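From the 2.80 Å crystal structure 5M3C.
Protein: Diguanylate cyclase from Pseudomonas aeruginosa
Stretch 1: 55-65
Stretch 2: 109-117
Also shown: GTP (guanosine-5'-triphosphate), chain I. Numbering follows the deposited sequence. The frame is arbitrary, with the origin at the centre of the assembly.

Stretch 1 (55-65) PIGDLLLKAIA
Stretch 2, residues 109-117: AFTAPFQAD

The centre of this contact is F114, whose ring lies against one turn of a helix. Its CA-to-CB bond points toward the helix, and chi1 of -61° (m) with chi2 of 79° sets the ring so that I64 CG1 sits over one face, 4.0 Å from the ring centroid and 16° off its normal, a CH-pi contact. The ring also comes close to the helix backbone: I64 CA is 3.7 Å from F114 CE2, and A63 C is 4.1 Å from F114 CD2. The side chain of A63 packs there too, CB to F114 CD2 at 4.2 Å.

I64 is m, t (-64°, 166°) and its CA-to-CB bond points sideways, yet it serves two aromatics. While CG1 covers F114, I64 CG2 meets F110 CE1 at 3.6 Å, obliquely to that ring. F110 has chi1 of -71° (m) and chi2 of -85°; its CA-to-CB bond points sideways, and its ring end comes nearer to the helix. A beta-branched residue suits this place because its two arms diverge from CB.

One turn back, the CA-to-CB bond of L60 (m, t; -76°, -180°) also points sideways, but its end reaches in, placing CD2 3.9 Å from F114 CB and 4.2 Å from A116 CB. Farther along, L59 CB and A116 CB, both directed toward the other stretch, stand 4.1 Å apart; the rest of the L59 side chain is not modelled.

Residues 55-65 are helical throughout, phi/psi near -60/-45, with i to i+4 bonds such as A63 N to L59 O and I64 N to L60 O, each 2.8 Å. Residues 114-116 are a strand, with phi/psi of -119/145, -94/116 and -129/129. The axes approach to 7.8 Å and their directions differ by 140°, so the register runs backward: A63 CA faces F114 CA at 6.4 Å, L59 CA faces A116 CA at 5.8 Å. Strand alternation sends F114 and A116 toward the helix and Q115 away, exposed. The two stretches bury 369 Å² between them, and no hydrogen bond crosses among the modelled atoms; the join is apolar.

Polarity gathers outside this apolar patch. Q115 presents its backbone O to A63 CB at 4.5 Å, and D117, at phi/psi 36/-126, is exposed where the strand gives way to loop. Away from the strand, D58 (chi1 -85°, m) uses OD1 to accept hydrogen bonds from GTP N1 at 2.8 Å and GTP N2 at 2.9 Å. G57 leaves room there: an ideal CB would come within 2.9 Å of GTP N2.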

# COMPACT_ATOMS: atom_id res chain seq x y z
N PRO B 55 19.82 14.57 28.10
CA PRO B 55 19.94 13.69 29.26
C PRO B 55 19.60 12.23 28.94
O PRO B 55 20.30 11.32 29.39
CB PRO B 55 18.94 14.29 30.25
CG PRO B 55 18.91 15.74 29.92
CD PRO B 55 19.18 15.86 28.44
N ILE B 56 18.54 12.02 28.16
CA ILE B 56 18.13 10.67 27.77
C ILE B 56 19.04 10.11 26.68
O ILE B 56 19.48 8.96 26.75
CB ILE B 56 16.67 10.65 27.27
N GLY B 57 19.30 10.93 25.67
CA GLY B 57 20.18 10.56 24.56
C GLY B 57 21.56 10.11 25.01
O GLY B 57 22.13 9.17 24.45
N ASP B 58 22.12 10.79 26.01
CA ASP B 58 23.41 10.42 26.58
C ASP B 58 23.35 9.02 27.15
O ASP B 58 24.20 8.17 26.87
CB ASP B 58 23.83 11.40 27.68
CG ASP B 58 24.52 12.64 27.13
OD1 ASP B 58 24.35 12.94 25.94
OD2 ASP B 58 25.23 13.31 27.91
N LEU B 59 22.33 8.78 27.98
CA LEU B 59 22.10 7.46 28.56
C LEU B 59 21.95 6.42 27.44
O LEU B 59 22.47 5.30 27.54
CB LEU B 59 20.85 7.47 29.44
N LEU B 60 21.26 6.80 26.37
CA LEU B 60 21.11 5.92 25.22
C LEU B 60 22.45 5.61 24.57
O LEU B 60 22.72 4.46 24.23
CB LEU B 60 20.16 6.54 24.18
CG LEU B 60 18.67 6.45 24.53
CD1 LEU B 60 17.84 7.09 23.42
CD2 LEU B 60 18.24 5.01 24.75
N LEU B 61 23.28 6.62 24.38
CA LEU B 61 24.61 6.42 23.80
C LEU B 61 25.44 5.51 24.70
O LEU B 61 26.05 4.55 24.23
CB LEU B 61 25.34 7.75 23.61
CG LEU B 61 24.79 8.67 22.51
CD1 LEU B 61 25.45 10.03 22.57
CD2 LEU B 61 24.98 8.03 21.15
N LYS B 62 25.46 5.82 25.99
CA LYS B 62 26.16 5.01 26.97
C LYS B 62 25.69 3.56 26.88
O LYS B 62 26.50 2.63 26.89
CB LYS B 62 25.94 5.55 28.38
CG LYS B 62 26.82 4.91 29.44
N ALA B 63 24.37 3.39 26.79
CA ALA B 63 23.77 2.06 26.72
C ALA B 63 24.17 1.33 25.44
O ALA B 63 24.48 0.14 25.46
CB ALA B 63 22.26 2.16 26.81
N ILE B 64 24.14 2.05 24.32
CA ILE B 64 24.52 1.47 23.04
C ILE B 64 25.98 1.04 23.08
O ILE B 64 26.33 -0.07 22.67
CB ILE B 64 24.33 2.46 21.89
CG1 ILE B 64 22.86 2.83 21.73
CG2 ILE B 64 24.85 1.86 20.59
CD1 ILE B 64 22.64 4.04 20.84
N ALA B 65 26.84 1.93 23.57
CA ALA B 65 28.27 1.66 23.63
C ALA B 65 28.55 0.36 24.38
O ALA B 65 29.30 -0.49 23.91
CB ALA B 65 28.99 2.82 24.30
N ALA B 109 22.26 -6.31 17.59
CA ALA B 109 22.38 -5.72 18.92
C ALA B 109 21.42 -4.54 19.06
O ALA B 109 21.07 -4.14 20.17
CB ALA B 109 23.81 -5.27 19.17
N PHE B 110 21.00 -3.99 17.92
CA PHE B 110 20.07 -2.86 17.89
C PHE B 110 18.62 -3.31 17.78
O PHE B 110 17.70 -2.48 17.77
CB PHE B 110 20.41 -1.93 16.73
CG PHE B 110 21.68 -1.15 16.93
CD1 PHE B 110 21.67 0.04 17.64
CD2 PHE B 110 22.88 -1.60 16.41
CE1 PHE B 110 22.83 0.76 17.84
CE2 PHE B 110 24.05 -0.89 16.60
CZ PHE B 110 24.02 0.30 17.31
N THR B 111 18.40 -4.62 17.68
CA THR B 111 17.05 -5.16 17.59
C THR B 111 16.27 -4.88 18.86
O THR B 111 15.17 -4.33 18.82
CB THR B 111 17.07 -6.68 17.34
OG1 THR B 111 17.41 -6.93 15.97
N ALA B 112 16.85 -5.24 20.00
CA ALA B 112 16.23 -4.95 21.29
C ALA B 112 16.34 -3.46 21.59
O ALA B 112 17.26 -2.79 21.13
CB ALA B 112 16.90 -5.76 22.39
N PRO B 113 15.39 -2.93 22.39
CA PRO B 113 15.46 -1.53 22.75
C PRO B 113 16.53 -1.30 23.80
O PRO B 113 17.13 -2.26 24.28
CB PRO B 113 14.07 -1.25 23.32
CG PRO B 113 13.58 -2.57 23.83
CD PRO B 113 14.34 -3.66 23.12
N PHE B 114 16.77 -0.04 24.14
CA PHE B 114 17.79 0.29 25.13
C PHE B 114 17.15 1.00 26.31
O PHE B 114 16.20 1.76 26.15
CB PHE B 114 18.88 1.16 24.49
CG PHE B 114 19.60 0.49 23.35
CD1 PHE B 114 19.02 0.43 22.09
CD2 PHE B 114 20.85 -0.08 23.54
CE1 PHE B 114 19.68 -0.19 21.05
CE2 PHE B 114 21.51 -0.70 22.50
CZ PHE B 114 20.92 -0.75 21.25
N GLN B 115 17.68 0.74 27.50
CA GLN B 115 17.05 1.19 28.73
C GLN B 115 17.59 2.53 29.22
O GLN B 115 18.77 2.65 29.57
CB GLN B 115 17.22 0.13 29.83
CG GLN B 115 16.03 0.02 30.77
CD GLN B 115 14.88 -0.76 30.17
OE1 GLN B 115 15.08 -1.70 29.40
NE2 GLN B 115 13.65 -0.38 30.53
N ALA B 116 16.72 3.54 29.24
CA ALA B 116 17.05 4.86 29.80
C ALA B 116 15.96 5.27 30.78
O ALA B 116 14.77 5.24 30.45
CB ALA B 116 17.18 5.89 28.69
N ASP B 117 16.38 5.67 31.98
CA ASP B 117 15.48 5.81 33.14
C ASP B 117 14.40 4.71 33.16
O ASP B 117 14.73 3.52 33.10
CB ASP B 117 14.88 7.22 33.27
CG ASP B 117 14.51 7.84 31.93
OD1 ASP B 117 13.57 7.35 31.27
OD2 ASP B 117 15.15 8.84 31.55
PG GTP I . 21.32 10.05 9.94
O1G GTP I . 21.24 10.77 8.61
O2G GTP I . 20.67 8.69 9.96
O3G GTP I . 22.69 10.07 10.57
O3B GTP I . 20.38 10.88 10.94
PB GTP I . 20.98 11.66 12.22
O1B GTP I . 19.91 12.58 12.76
O2B GTP I . 21.63 10.66 13.14
O3A GTP I . 22.11 12.57 11.50
PA GTP I . 23.44 13.06 12.26
O1A GTP I . 23.88 14.37 11.64
O2A GTP I . 24.42 11.91 12.34
O5' GTP I . 22.90 13.37 13.73
C5' GTP I . 23.76 13.12 14.84
C4' GTP I . 22.98 13.43 16.10
O4' GTP I . 23.65 12.88 17.22
C3' GTP I . 22.86 14.94 16.31
O3' GTP I . 21.49 15.33 16.42
C2' GTP I . 23.59 15.20 17.61
O2' GTP I . 22.93 16.17 18.43
C1' GTP I . 23.61 13.83 18.28
N9 GTP I . 24.77 13.72 19.18
C8 GTP I . 26.07 13.74 18.83
N7 GTP I . 26.85 13.61 19.93
C5 GTP I . 26.04 13.50 21.00
C6 GTP I . 26.21 13.34 22.46
O6 GTP I . 27.35 13.27 22.96
N1 GTP I . 25.11 13.27 23.22
C2 GTP I . 23.87 13.35 22.70
N2 GTP I . 22.80 13.27 23.53
N3 GTP I . 23.64 13.49 21.37
C4 GTP I . 24.67 13.58 20.50